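Local coordinates for DegV family protein (Eubacterium eligens, PDB 3FDJ) that is of unproven function but, as a member of the DegV family, probably binds a fatty acid between its two domains, at residues A11-E16 and C254-G259; G56-A61 and C262-E267; I78-I83 and A108-I113; G224-C229 and I271-E276. All blocks are in the same frame, centred on the assembly; numbering follows the deposited sequence.

Contact 1 (A11-E16 and C254-G259); sequences ACDIKE and CVYKAG
D13 overlaps the rim of the Y256 ring: its CB lies near the ring plane, 3.9 Å from Y256 CE2. Beyond this apolar contact the carboxylate turns to the end of the segment 254-259. There D13 OD1 accepts the backbone N-H of G259, with 2.8 Å between D13 OD1 and G259 N. The bond is almost straight (174° at the hydrogen), yet the donor comes from above the carboxylate plane, 40° out of it. Chi1 of -53° sets D13 CG anti to its carbonyl carbon, where it lies 3.5 Å from G259 N. The same carboxylate oxygen, OD1, is 3.9 Å from A258 CB. G259 is the N-cap of helix 260-266, so the acid sits beside a helix start, whose partial positive charge would be expected to stabilise a negative D13. On the backbone side a water spans the two segments, donating to D13 O over 2.7 Å and to K257 O over 2.6 Å. I14 CG2 adds a looser apolar contact, 4.4 Å from Y256 CE2, and R123 makes a cation-pi interaction with the same ring. The loop after strand 5-9, from the sheet of strands 5-9 and 77-82, is thereby joined to the end of strand 253-257 in the sheet of strands 226-230 and 271-276, a meeting of domains consistent with the two-domain DegV fold.

Contact 2 (G56-A61 and C262-E267); sequences GRSYTA and CSYYAE
Two hydroxyl pairs carry the contact: S58 OG and Y264 OH lie 2.5 Å apart, T60 OG1 and Y265 OH 2.6 Å. Both are hydrogen bonds in which either partner could be the donor. They join S58, just ahead of Y59, and T60 of strand 59-61, which pairs antiparallel with strand 21-30, to helix 260-266, which follows strand 253-257; this is strand-on-helix packing between the two parts of a DegV fold. Strand and helix axes pass 10.4 Å apart at 142°, a separation that the long tyrosine side chains span. Alternation along the chain explains the pairing, since S58 and T60 both point toward the helix while Y59 between them points away. Each hydroxyl of segment 56-61 meets its tyrosine at the ring edge, near the ring plane, and T60 and Y265 reach each other tip to tip. Q167 holds the backbone N of S58, and N168 adds a weak bond to Y264 OH. In the packing, T60 CG2 approaches Y264 CD2 obliquely at 3.6 Å. Further out, L51 of helix 44-52 packs on S58 and Y264, and I29 on T60 and Y264. A bound hexaethylene glycol, probably from the crystallisation liquor, lies about 3 Å from the T60 side chain. The two tyrosines also meet each other, with Y264 CD2 3.5 Å above the plane of the Y265 ring, over its centre.

Contact 3 (I78-I83 and A108-I113); sequences IFVVTI and AKVRVI
Backbone hydrogen bonds between I78-T82 and K109-I113 define the register. I78 N donates to K109 O and R111 N to I78 O, V80 N to R111 O and I113 N to V80 O, and T82 N closes the series on I113 O. The shortest is 2.7 Å, from I113 N to V80 O. CA-H...O contacts lie between them, such as 3.3 Å from V110 CA to I78 O. The alternating donors and the 15° between strand directions identify two parallel neighbours, here the two strands of a beta-alpha-beta crossover whose helix, 90-102, covers the face of I78, V80, V110 and V112. Apolar contacts on that face include V80 CG2 to V110 CG1 at 4.0 Å; T82 CG2 also meets V112 CG1, at 3.8 Å. On the face of F79, V81, R111 and I113, F79 CD1 touches R111 CB at 3.6 Å, and V81 CG2 approaches I113 CD1 at 4.2 Å; helices 120-134 and 139-150 pack there. Polar interactions settle the R111 side chain. Its chain bends at chi2 (66°), NE bonds to V112 O over 2.9 Å from above the carbonyl plane, and NH2 forms salt bridges with D143 and D147. I113 CG1 lies over the centre of the guanidinium, 3.7 Å from its plane.

Contact 4 (G224-C229 and I271-E276); sequences GKLRIC and IILSCE
In the antiparallel pairing of strands 226-230 and 271-276, inside the sheet that also holds strand 253-257, R227 and S274 exchange two backbone hydrogen bonds, each 2.9 Å between R227 N and S274 O or S274 N and R227 O. C229 and I272 form the next hydrogen-bonded pair, while L226 with C275 and I228 with L273 are the non-hydrogen-bonded pairs. The segment axes run at 169°. At the K225-E276 end E276 N donates to K225 O, and the extended E276 side chain lies alongside K225, whose N donates to E276 OE1 over 3.1 Å, from 49° out of the carboxylate plane. E276 OE2 is hydrogen-bonded to Y149 OH. A water extends this grip, accepting from G224 N and donating to E276 O. On the face of L226 and I228, L226 CD1 crosses to L273 CD1 at 4.0 Å, and I228 CG1, anti to its own carbonyl carbon (chi1 -51°), lies alongside L273 CB at 3.9 Å. C229 SG packs on I272 CB, 3.9 Å away, on the other face. K225 CG lies 3.4 Å above the R227 guanidinium plane, toward its rim, while R227 NH2 and K225 NZ share E127 in salt bridges. These two strands, with 253-257 parallel beside 226-230, form one side of the six-stranded mixed sheet characteristic of this DegV domain.

How the contacts relate
Contacts 1 and 4 meet in the sheet of strands 226-230 and 253-257, with centres 11 Å apart: these two strands are neighbours, and Y256 N and I228 O are 2.9 Å apart. Contacts 2 and 3 both reach the sheet of strands 5-9 and 77-82, but their centres are 25 Å apart. Contact 1 lies between these groups; A11 CB packs on I83 CD1 of contact 3, and D13 OD1 packs on C262 CB of contact 2. Along the chain, contact 3 closes inside the loops of contacts 1 and 2, whereas contacts 1, 2 and 4 interleave. Contacts 1 and 2 thus connect the two halves of the chain, consistent with the interdomain region where DegV relatives bind a fatty acid.

Contact 1 (A11-E16 and C254-G259)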
loop_
_atom_site.group_PDB
_atom_site.type_symbol
_atom_site.label_atom_id
_atom_site.label_comp_id
_atom_site.label_asym_id
_atom_site.label_seq_id
_atom_site.Cartn_x
_atom_site.Cartn_y
_atom_site.Cartn_z
ATOM N N ALA A 11 -3.442 -3.740 -3.364
ATOM C CA ALA A 11 -2.204 -3.186 -2.787
ATOM C C ALA A 11 -2.425 -2.614 -1.382
ATOM O O ALA A 11 -1.445 -2.329 -0.696
ATOM C CB ALA A 11 -1.592 -2.145 -3.685
ATOM N N CYS A 12 -3.680 -2.451 -0.958
ATOM C CA CYS A 12 -3.974 -2.001 0.408
ATOM C C CYS A 12 -3.759 -3.092 1.466
ATOM O O CYS A 12 -3.788 -2.808 2.660
ATOM C CB CYS A 12 -5.391 -1.450 0.501
ATOM S SG CYS A 12 -6.655 -2.689 0.444
ATOM N N ASP A 13 -3.554 -4.332 1.013
ATOM C CA ASP A 13 -3.232 -5.506 1.866
ATOM C C ASP A 13 -4.403 -6.042 2.715
ATOM O O ASP A 13 -4.236 -7.063 3.394
ATOM C CB ASP A 13 -2.031 -5.249 2.815
ATOM C CG ASP A 13 -0.764 -4.748 2.093
ATOM O OD1 ASP A 13 -0.321 -5.418 1.130
ATOM O OD2 ASP A 13 -0.187 -3.707 2.536
ATOM N N ILE A 14 -5.567 -5.392 2.684
ATOM C CA ILE A 14 -6.686 -5.778 3.555
ATOM C C ILE A 14 -7.893 -6.171 2.725
ATOM O O ILE A 14 -8.002 -5.797 1.546
ATOM C CB ILE A 14 -7.051 -4.690 4.592
ATOM C CG1 ILE A 14 -7.472 -3.377 3.931
ATOM C CG2 ILE A 14 -5.847 -4.439 5.494
ATOM C CD1 ILE A 14 -8.190 -2.398 4.856
ATOM N N LYS A 15 -8.755 -6.957 3.357
ATOM C CA LYS A 15 -9.971 -7.476 2.728
ATOM C C LYS A 15 -11.252 -7.009 3.418
ATOM O O LYS A 15 -12.332 -7.162 2.849
ATOM C CB LYS A 15 -9.937 -9.005 2.704
ATOM C CG LYS A 15 -9.310 -9.616 1.456
ATOM C CD LYS A 15 -7.810 -9.767 1.557
ATOM C CE LYS A 15 -7.247 -10.488 0.319
ATOM N NZ LYS A 15 -5.784 -10.234 0.157
ATOM N N GLU A 16 -11.135 -6.460 4.623
ATOM C CA GLU A 16 -12.264 -5.949 5.383
ATOM C C GLU A 16 -11.876 -4.711 6.185
ATOM O O GLU A 16 -10.699 -4.471 6.473
ATOM C CB GLU A 16 -12.806 -7.022 6.353
ATOM C CG GLU A 16 -11.825 -7.374 7.491
ATOM C CD GLU A 16 -12.403 -8.342 8.527
ATOM O OE1 GLU A 16 -13.649 -8.437 8.646
ATOM O OE2 GLU A 16 -11.586 -9.009 9.223
ATOM N N CYS A 254 -0.819 -0.893 14.343
ATOM C CA CYS A 254 -1.215 -2.202 13.861
ATOM C C CYS A 254 -0.076 -2.759 12.984
ATOM O O CYS A 254 0.398 -2.072 12.073
ATOM C CB CYS A 254 -2.517 -2.121 13.070
ATOM S SG CYS A 254 -3.152 -3.742 12.604
ATOM N N VAL A 255 0.332 -3.992 13.279
ATOM C CA VAL A 255 1.303 -4.747 12.480
ATOM C C VAL A 255 0.548 -5.893 11.823
ATOM O O VAL A 255 -0.172 -6.646 12.503
ATOM C CB VAL A 255 2.398 -5.349 13.373
ATOM C CG1 VAL A 255 3.249 -6.405 12.602
ATOM C CG2 VAL A 255 3.271 -4.243 13.969
ATOM N N TYR A 256 0.718 -6.061 10.517
ATOM C CA TYR A 256 -0.046 -7.075 9.805
ATOM C C TYR A 256 0.663 -7.531 8.539
ATOM O O TYR A 256 1.646 -6.941 8.112
ATOM C CB TYR A 256 -1.441 -6.533 9.462
ATOM C CG TYR A 256 -1.400 -5.262 8.657
ATOM C CD1 TYR A 256 -1.165 -4.037 9.282
ATOM C CD2 TYR A 256 -1.600 -5.273 7.281
ATOM C CE1 TYR A 256 -1.092 -2.869 8.554
ATOM C CE2 TYR A 256 -1.554 -4.099 6.549
ATOM C CZ TYR A 256 -1.285 -2.908 7.201
ATOM O OH TYR A 256 -1.236 -1.747 6.516
ATOM N N LYS A 257 0.169 -8.617 7.962
ATOM C CA LYS A 257 0.804 -9.203 6.787
ATOM C C LYS A 257 0.461 -8.438 5.500
ATOM O O LYS A 257 -0.688 -8.058 5.255
ATOM C CB LYS A 257 0.378 -10.655 6.606
ATOM C CG LYS A 257 0.744 -11.574 7.753
ATOM C CD LYS A 257 0.322 -13.004 7.434
ATOM C CE LYS A 257 0.699 -13.933 8.557
ATOM N NZ LYS A 257 -0.050 -13.551 9.783
ATOM N N ALA A 258 1.462 -8.303 4.651
ATOM C CA ALA A 258 1.268 -7.803 3.291
ATOM C C ALA A 258 0.414 -8.765 2.471
ATOM O O ALA A 258 0.379 -9.975 2.736
ATOM C CB ALA A 258 2.620 -7.571 2.624
ATOM N N GLY A 259 -0.316 -8.212 1.495
ATOM C CA GLY A 259 -1.054 -9.005 0.530
ATOM C C GLY A 259 -0.137 -9.410 -0.601
ATOM O O GLY A 259 1.069 -9.198 -0.518
HETATM O O HOH W 1 -3.306 -8.231 5.611
#

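Contact 2 (G56-A61 and C262-E267)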
loop_
_atom_site.group_PDB
_atom_site.type_symbol
_atom_site.label_atom_id
_atom_site.label_comp_id
_atom_site.label_asym_id
_atom_site.label_seq_id
_atom_site.Cartn_x
_atom_site.Cartn_y
_atom_site.Cartn_z
ATOM N N GLY A 56 12.604 -17.009 -15.108
ATOM C CA GLY A 56 12.129 -16.071 -16.116
ATOM C C GLY A 56 11.521 -14.797 -15.551
ATOM O O GLY A 56 11.581 -14.533 -14.346
ATOM N N ARG A 57 10.933 -14.001 -16.432
ATOM C CA ARG A 57 10.342 -12.740 -16.038
ATOM C C ARG A 57 9.010 -12.975 -15.351
ATOM O O ARG A 57 8.350 -13.979 -15.588
ATOM C CB ARG A 57 10.137 -11.856 -17.265
ATOM C CG ARG A 57 11.435 -11.516 -17.980
ATOM C CD ARG A 57 11.189 -11.084 -19.410
ATOM N NE ARG A 57 11.348 -12.181 -20.366
ATOM C CZ ARG A 57 10.345 -12.880 -20.893
ATOM N NH1 ARG A 57 9.092 -12.624 -20.561
ATOM N NH2 ARG A 57 10.591 -13.838 -21.759
ATOM N N SER A 58 8.630 -12.043 -14.488
ATOM C CA SER A 58 7.309 -12.049 -13.896
ATOM C C SER A 58 6.774 -10.631 -13.971
ATOM O O SER A 58 7.544 -9.672 -14.103
ATOM C CB SER A 58 7.328 -12.563 -12.457
ATOM O OG SER A 58 8.311 -11.901 -11.697
ATOM N N TYR A 59 5.453 -10.532 -13.888
ATOM C CA TYR A 59 4.717 -9.328 -14.244
ATOM C C TYR A 59 3.569 -9.097 -13.293
ATOM O O TYR A 59 3.129 -10.021 -12.625
ATOM C CB TYR A 59 4.103 -9.493 -15.633
ATOM C CG TYR A 59 5.076 -9.929 -16.694
ATOM C CD1 TYR A 59 5.849 -8.995 -17.374
ATOM C CD2 TYR A 59 5.244 -11.265 -16.992
ATOM C CE1 TYR A 59 6.765 -9.390 -18.339
ATOM C CE2 TYR A 59 6.134 -11.669 -17.958
ATOM C CZ TYR A 59 6.891 -10.725 -18.627
ATOM O OH TYR A 59 7.783 -11.127 -19.589
ATOM N N THR A 60 3.083 -7.855 -13.238
ATOM C CA THR A 60 1.847 -7.559 -12.562
ATOM C C THR A 60 0.888 -6.846 -13.509
ATOM O O THR A 60 1.304 -6.227 -14.489
ATOM C CB THR A 60 2.063 -6.714 -11.270
ATOM O OG1 THR A 60 2.688 -5.456 -11.584
ATOM C CG2 THR A 60 2.942 -7.496 -10.280
ATOM N N ALA A 61 -0.396 -6.931 -13.197
ATOM C CA ALA A 61 -1.428 -6.277 -14.000
ATOM C C ALA A 61 -2.448 -5.617 -13.090
ATOM O O ALA A 61 -2.806 -6.169 -12.046
ATOM C CB ALA A 61 -2.116 -7.294 -14.889
ATOM N N CYS A 262 1.850 -6.389 -2.705
ATOM C CA CYS A 262 2.926 -5.845 -1.893
ATOM C C CYS A 262 3.991 -6.898 -1.573
ATOM O O CYS A 262 5.170 -6.570 -1.535
ATOM C CB CYS A 262 2.409 -5.160 -0.631
ATOM S SG CYS A 262 1.571 -3.541 -1.000
ATOM N N SER A 263 3.605 -8.155 -1.415
ATOM C CA SER A 263 4.585 -9.236 -1.173
ATOM C C SER A 263 5.475 -9.435 -2.395
ATOM O O SER A 263 6.674 -9.624 -2.253
ATOM C CB SER A 263 3.900 -10.544 -0.765
ATOM O OG SER A 263 3.254 -10.420 0.506
ATOM N N TYR A 264 4.896 -9.321 -3.588
ATOM C CA TYR A 264 5.671 -9.451 -4.823
ATOM C C TYR A 264 6.744 -8.351 -4.939
ATOM O O TYR A 264 7.898 -8.650 -5.218
ATOM C CB TYR A 264 4.744 -9.465 -6.055
ATOM C CG TYR A 264 5.479 -9.464 -7.363
ATOM C CD1 TYR A 264 6.035 -10.642 -7.853
ATOM C CD2 TYR A 264 5.661 -8.297 -8.097
ATOM C CE1 TYR A 264 6.761 -10.656 -9.027
ATOM C CE2 TYR A 264 6.383 -8.312 -9.318
ATOM C CZ TYR A 264 6.923 -9.498 -9.766
ATOM O OH TYR A 264 7.646 -9.566 -10.930
ATOM N N TYR A 265 6.353 -7.100 -4.721
ATOM C CA TYR A 265 7.246 -5.966 -4.947
ATOM C C TYR A 265 8.152 -5.629 -3.766
ATOM O O TYR A 265 9.283 -5.172 -3.973
ATOM C CB TYR A 265 6.445 -4.737 -5.394
ATOM C CG TYR A 265 6.091 -4.757 -6.864
ATOM C CD1 TYR A 265 7.100 -4.773 -7.840
ATOM C CD2 TYR A 265 4.755 -4.790 -7.298
ATOM C CE1 TYR A 265 6.787 -4.802 -9.199
ATOM C CE2 TYR A 265 4.445 -4.805 -8.654
ATOM C CZ TYR A 265 5.458 -4.801 -9.590
ATOM O OH TYR A 265 5.167 -4.854 -10.933
ATOM N N ALA A 266 7.680 -5.841 -2.542
ATOM C CA ALA A 266 8.536 -5.632 -1.354
ATOM C C ALA A 266 9.485 -6.798 -1.091
ATOM O O ALA A 266 10.558 -6.615 -0.507
ATOM C CB ALA A 266 7.699 -5.324 -0.113
ATOM N N GLU A 267 9.070 -7.984 -1.519
ATOM C CA GLU A 267 9.829 -9.244 -1.429
ATOM C C GLU A 267 10.001 -9.771 -0.011
ATOM O O GLU A 267 9.737 -9.085 0.967
ATOM C CB GLU A 267 11.150 -9.177 -2.196
ATOM C CG GLU A 267 10.893 -8.948 -3.675
ATOM C CD GLU A 267 12.081 -9.242 -4.569
ATOM O OE1 GLU A 267 12.708 -10.321 -4.405
ATOM O OE2 GLU A 267 12.343 -8.408 -5.470
#

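Contact 3 (I78-I83 and A108-I113)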
loop_
_atom_site.group_PDB
_atom_site.type_symbol
_atom_site.label_atom_id
_atom_site.label_comp_id
_atom_site.label_asym_id
_atom_site.label_seq_id
_atom_site.Cartn_x
_atom_site.Cartn_y
_atom_site.Cartn_z
ATOM N N ILE A 78 -19.397 6.405 -3.339
ATOM C CA ILE A 78 -18.252 5.516 -3.347
ATOM C C ILE A 78 -16.954 6.300 -3.320
ATOM O O ILE A 78 -16.786 7.278 -4.071
ATOM C CB ILE A 78 -18.247 4.607 -4.605
ATOM C CG1 ILE A 78 -19.577 3.845 -4.758
ATOM C CG2 ILE A 78 -17.026 3.618 -4.604
ATOM C CD1 ILE A 78 -19.654 2.985 -6.027
ATOM N N PHE A 79 -16.042 5.863 -2.449
ATOM C CA PHE A 79 -14.665 6.318 -2.472
ATOM C C PHE A 79 -13.820 5.131 -2.895
ATOM O O PHE A 79 -13.977 4.017 -2.375
ATOM C CB PHE A 79 -14.199 6.865 -1.108
ATOM C CG PHE A 79 -14.798 8.183 -0.753
ATOM C CD1 PHE A 79 -14.324 9.364 -1.326
ATOM C CD2 PHE A 79 -15.852 8.262 0.136
ATOM C CE1 PHE A 79 -14.896 10.578 -0.995
ATOM C CE2 PHE A 79 -16.453 9.491 0.450
ATOM C CZ PHE A 79 -15.981 10.639 -0.127
ATOM N N VAL A 80 -12.928 5.376 -3.853
ATOM C CA VAL A 80 -12.023 4.354 -4.368
ATOM C C VAL A 80 -10.606 4.785 -4.089
ATOM O O VAL A 80 -10.213 5.883 -4.508
ATOM C CB VAL A 80 -12.198 4.169 -5.887
ATOM C CG1 VAL A 80 -11.374 2.962 -6.362
ATOM C CG2 VAL A 80 -13.687 3.986 -6.267
ATOM N N VAL A 81 -9.820 3.956 -3.397
ATOM C CA VAL A 81 -8.410 4.294 -3.133
ATOM C C VAL A 81 -7.520 3.415 -4.000
ATOM O O VAL A 81 -7.706 2.198 -4.052
ATOM C CB VAL A 81 -8.070 4.136 -1.643
ATOM C CG1 VAL A 81 -6.591 4.531 -1.362
ATOM C CG2 VAL A 81 -9.033 4.990 -0.785
ATOM N N THR A 82 -6.595 4.030 -4.725
ATOM C CA THR A 82 -5.713 3.276 -5.602
ATOM C C THR A 82 -4.245 3.464 -5.236
ATOM O O THR A 82 -3.856 4.445 -4.632
ATOM C CB THR A 82 -5.870 3.623 -7.116
ATOM O OG1 THR A 82 -5.270 4.888 -7.410
ATOM C CG2 THR A 82 -7.370 3.634 -7.573
ATOM N N ILE A 83 -3.447 2.477 -5.610
ATOM C CA ILE A 83 -1.993 2.572 -5.587
ATOM C C ILE A 83 -1.569 3.726 -6.514
ATOM O O ILE A 83 -2.275 4.081 -7.470
ATOM C CB ILE A 83 -1.386 1.206 -5.997
ATOM C CG1 ILE A 83 0.165 1.220 -6.040
ATOM C CG2 ILE A 83 -1.955 0.776 -7.312
ATOM C CD1 ILE A 83 0.753 -0.190 -6.016
ATOM N N ALA A 108 -25.203 8.602 -8.780
ATOM C CA ALA A 108 -23.978 8.173 -8.108
ATOM C C ALA A 108 -22.965 9.296 -8.019
ATOM O O ALA A 108 -22.854 10.126 -8.921
ATOM C CB ALA A 108 -23.353 6.980 -8.824
ATOM N N LYS A 109 -22.216 9.286 -6.922
ATOM C CA LYS A 109 -21.006 10.080 -6.754
ATOM C C LYS A 109 -19.865 9.133 -6.462
ATOM O O LYS A 109 -19.968 8.301 -5.543
ATOM C CB LYS A 109 -21.160 11.007 -5.560
ATOM C CG LYS A 109 -22.286 11.984 -5.717
ATOM C CD LYS A 109 -22.285 13.039 -4.609
ATOM C CE LYS A 109 -23.328 12.809 -3.554
ATOM N NZ LYS A 109 -24.084 14.104 -3.363
ATOM N N VAL A 110 -18.786 9.249 -7.230
ATOM C CA VAL A 110 -17.644 8.387 -7.085
ATOM C C VAL A 110 -16.390 9.211 -7.104
ATOM O O VAL A 110 -16.163 9.976 -8.046
ATOM C CB VAL A 110 -17.576 7.346 -8.231
ATOM C CG1 VAL A 110 -16.389 6.392 -8.027
ATOM C CG2 VAL A 110 -18.910 6.547 -8.327
ATOM N N ARG A 111 -15.567 9.070 -6.078
ATOM C CA ARG A 111 -14.297 9.793 -6.017
ATOM C C ARG A 111 -13.214 8.752 -6.056
ATOM O O ARG A 111 -13.194 7.849 -5.205
ATOM C CB ARG A 111 -14.185 10.622 -4.740
ATOM C CG ARG A 111 -12.743 11.053 -4.408
ATOM C CD ARG A 111 -12.158 12.036 -5.438
ATOM N NE ARG A 111 -10.692 12.111 -5.328
ATOM C CZ ARG A 111 -10.014 12.779 -4.385
ATOM N NH1 ARG A 111 -8.696 12.767 -4.413
ATOM N NH2 ARG A 111 -10.626 13.481 -3.434
ATOM N N VAL A 112 -12.337 8.859 -7.049
ATOM C CA VAL A 112 -11.157 7.995 -7.114
ATOM C C VAL A 112 -9.990 8.790 -6.526
ATOM O O VAL A 112 -9.714 9.909 -6.979
ATOM C CB VAL A 112 -10.843 7.525 -8.524
ATOM C CG1 VAL A 112 -9.633 6.587 -8.499
ATOM C CG2 VAL A 112 -12.057 6.824 -9.197
ATOM N N ILE A 113 -9.356 8.195 -5.511
ATOM C CA ILE A 113 -8.226 8.792 -4.780
ATOM C C ILE A 113 -6.939 8.094 -5.188
ATOM O O ILE A 113 -6.736 6.911 -4.905
ATOM C CB ILE A 113 -8.389 8.685 -3.249
ATOM C CG1 ILE A 113 -9.692 9.327 -2.791
ATOM C CG2 ILE A 113 -7.163 9.324 -2.537
ATOM C CD1 ILE A 113 -10.027 9.004 -1.341
#

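Contact 4 (G224-C229 and I271-E276)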
loop_
_atom_site.group_PDB
_atom_site.type_symbol
_atom_site.label_atom_id
_atom_site.label_comp_id
_atom_site.label_asym_id
_atom_site.label_seq_id
_atom_site.Cartn_x
_atom_site.Cartn_y
_atom_site.Cartn_z
ATOM N N GLY A 224 1.200 9.651 16.365
ATOM C CA GLY A 224 -0.107 9.344 15.778
ATOM C C GLY A 224 -0.195 7.952 15.164
ATOM O O GLY A 224 0.671 7.103 15.350
ATOM N N LYS A 225 -1.249 7.732 14.397
ATOM C CA LYS A 225 -1.531 6.430 13.853
ATOM C C LYS A 225 -0.342 5.889 13.042
ATOM O O LYS A 225 0.288 6.618 12.286
ATOM C CB LYS A 225 -2.794 6.536 12.994
ATOM C CG LYS A 225 -3.231 5.232 12.402
ATOM C CD LYS A 225 -4.460 5.399 11.531
ATOM C CE LYS A 225 -5.659 5.782 12.322
ATOM N NZ LYS A 225 -6.908 5.510 11.563
ATOM N N LEU A 226 -0.048 4.607 13.241
ATOM C CA LEU A 226 1.087 3.910 12.646
ATOM C C LEU A 226 0.615 2.556 12.144
ATOM O O LEU A 226 -0.032 1.798 12.883
ATOM C CB LEU A 226 2.168 3.665 13.714
ATOM C CG LEU A 226 3.340 2.733 13.355
ATOM C CD1 LEU A 226 4.166 3.380 12.284
ATOM C CD2 LEU A 226 4.167 2.416 14.626
ATOM N N ARG A 227 0.933 2.240 10.892
ATOM C CA ARG A 227 0.524 0.972 10.284
ATOM C C ARG A 227 1.756 0.365 9.633
ATOM O O ARG A 227 2.462 1.039 8.890
ATOM C CB ARG A 227 -0.601 1.197 9.241
ATOM C CG ARG A 227 -1.912 1.714 9.845
ATOM C CD ARG A 227 -2.549 0.697 10.761
ATOM N NE ARG A 227 -3.795 1.168 11.372
ATOM C CZ ARG A 227 -3.927 1.716 12.576
ATOM N NH1 ARG A 227 -2.902 1.849 13.408
ATOM N NH2 ARG A 227 -5.140 2.071 12.974
ATOM N N ILE A 228 2.043 -0.889 9.955
ATOM C CA ILE A 228 3.230 -1.568 9.435
ATOM C C ILE A 228 2.814 -2.914 8.832
ATOM O O ILE A 228 2.207 -3.750 9.536
ATOM C CB ILE A 228 4.262 -1.852 10.555
ATOM C CG1 ILE A 228 4.576 -0.601 11.384
ATOM C CG2 ILE A 228 5.533 -2.510 9.964
ATOM C CD1 ILE A 228 5.473 -0.842 12.653
ATOM N N CYS A 229 3.115 -3.126 7.550
ATOM C CA CYS A 229 2.956 -4.438 6.943
ATOM C C CYS A 229 4.326 -5.048 6.662
ATOM O O CYS A 229 5.344 -4.338 6.569
ATOM C CB CYS A 229 2.055 -4.422 5.698
ATOM S SG CYS A 229 2.856 -3.846 4.301
ATOM N N ILE A 271 9.582 -4.712 4.747
ATOM C CA ILE A 271 8.716 -3.960 5.653
ATOM C C ILE A 271 8.227 -2.701 4.943
ATOM O O ILE A 271 8.990 -2.074 4.205
ATOM C CB ILE A 271 9.494 -3.528 6.915
ATOM C CG1 ILE A 271 9.906 -4.751 7.747
ATOM C CG2 ILE A 271 8.685 -2.519 7.737
ATOM C CD1 ILE A 271 8.759 -5.466 8.386
ATOM N N ILE A 272 6.970 -2.326 5.156
ATOM C CA ILE A 272 6.483 -1.014 4.736
ATOM C C ILE A 272 5.700 -0.412 5.899
ATOM O O ILE A 272 4.892 -1.094 6.523
ATOM C CB ILE A 272 5.551 -1.087 3.513
ATOM C CG1 ILE A 272 6.089 -2.024 2.424
ATOM C CG2 ILE A 272 5.306 0.323 2.975
ATOM C CD1 ILE A 272 5.102 -2.216 1.271
ATOM N N LEU A 273 5.935 0.857 6.186
ATOM C CA LEU A 273 5.207 1.528 7.231
ATOM C C LEU A 273 4.659 2.853 6.795
ATOM O O LEU A 273 5.228 3.533 5.947
ATOM C CB LEU A 273 6.027 1.678 8.516
ATOM C CG LEU A 273 7.055 2.754 8.747
ATOM C CD1 LEU A 273 6.392 4.142 9.058
ATOM C CD2 LEU A 273 7.949 2.330 9.929
ATOM N N SER A 274 3.518 3.200 7.349
ATOM C CA SER A 274 2.950 4.500 7.131
ATOM C C SER A 274 2.496 5.129 8.430
ATOM O O SER A 274 2.126 4.423 9.383
ATOM C CB SER A 274 1.808 4.413 6.125
ATOM O OG SER A 274 1.344 5.712 5.816
ATOM N N CYS A 275 2.554 6.462 8.484
ATOM C CA CYS A 275 2.165 7.187 9.695
ATOM C C CYS A 275 1.512 8.517 9.393
ATOM O O CYS A 275 1.747 9.112 8.344
ATOM C CB CYS A 275 3.369 7.422 10.591
ATOM S SG CYS A 275 4.660 8.401 9.860
ATOM N N GLU A 276 0.703 8.977 10.343
ATOM C CA GLU A 276 0.264 10.362 10.415
ATOM C C GLU A 276 1.376 11.223 11.007
ATOM O O GLU A 276 2.017 10.822 11.996
ATOM C CB GLU A 276 -0.902 10.515 11.381
ATOM C CG GLU A 276 -2.159 9.915 10.977
ATOM C CD GLU A 276 -3.232 10.030 12.068
ATOM O OE1 GLU A 276 -2.892 10.063 13.292
ATOM O OE2 GLU A 276 -4.414 10.070 11.692
HETATM O O HOH W 2 2.089 11.765 14.489
#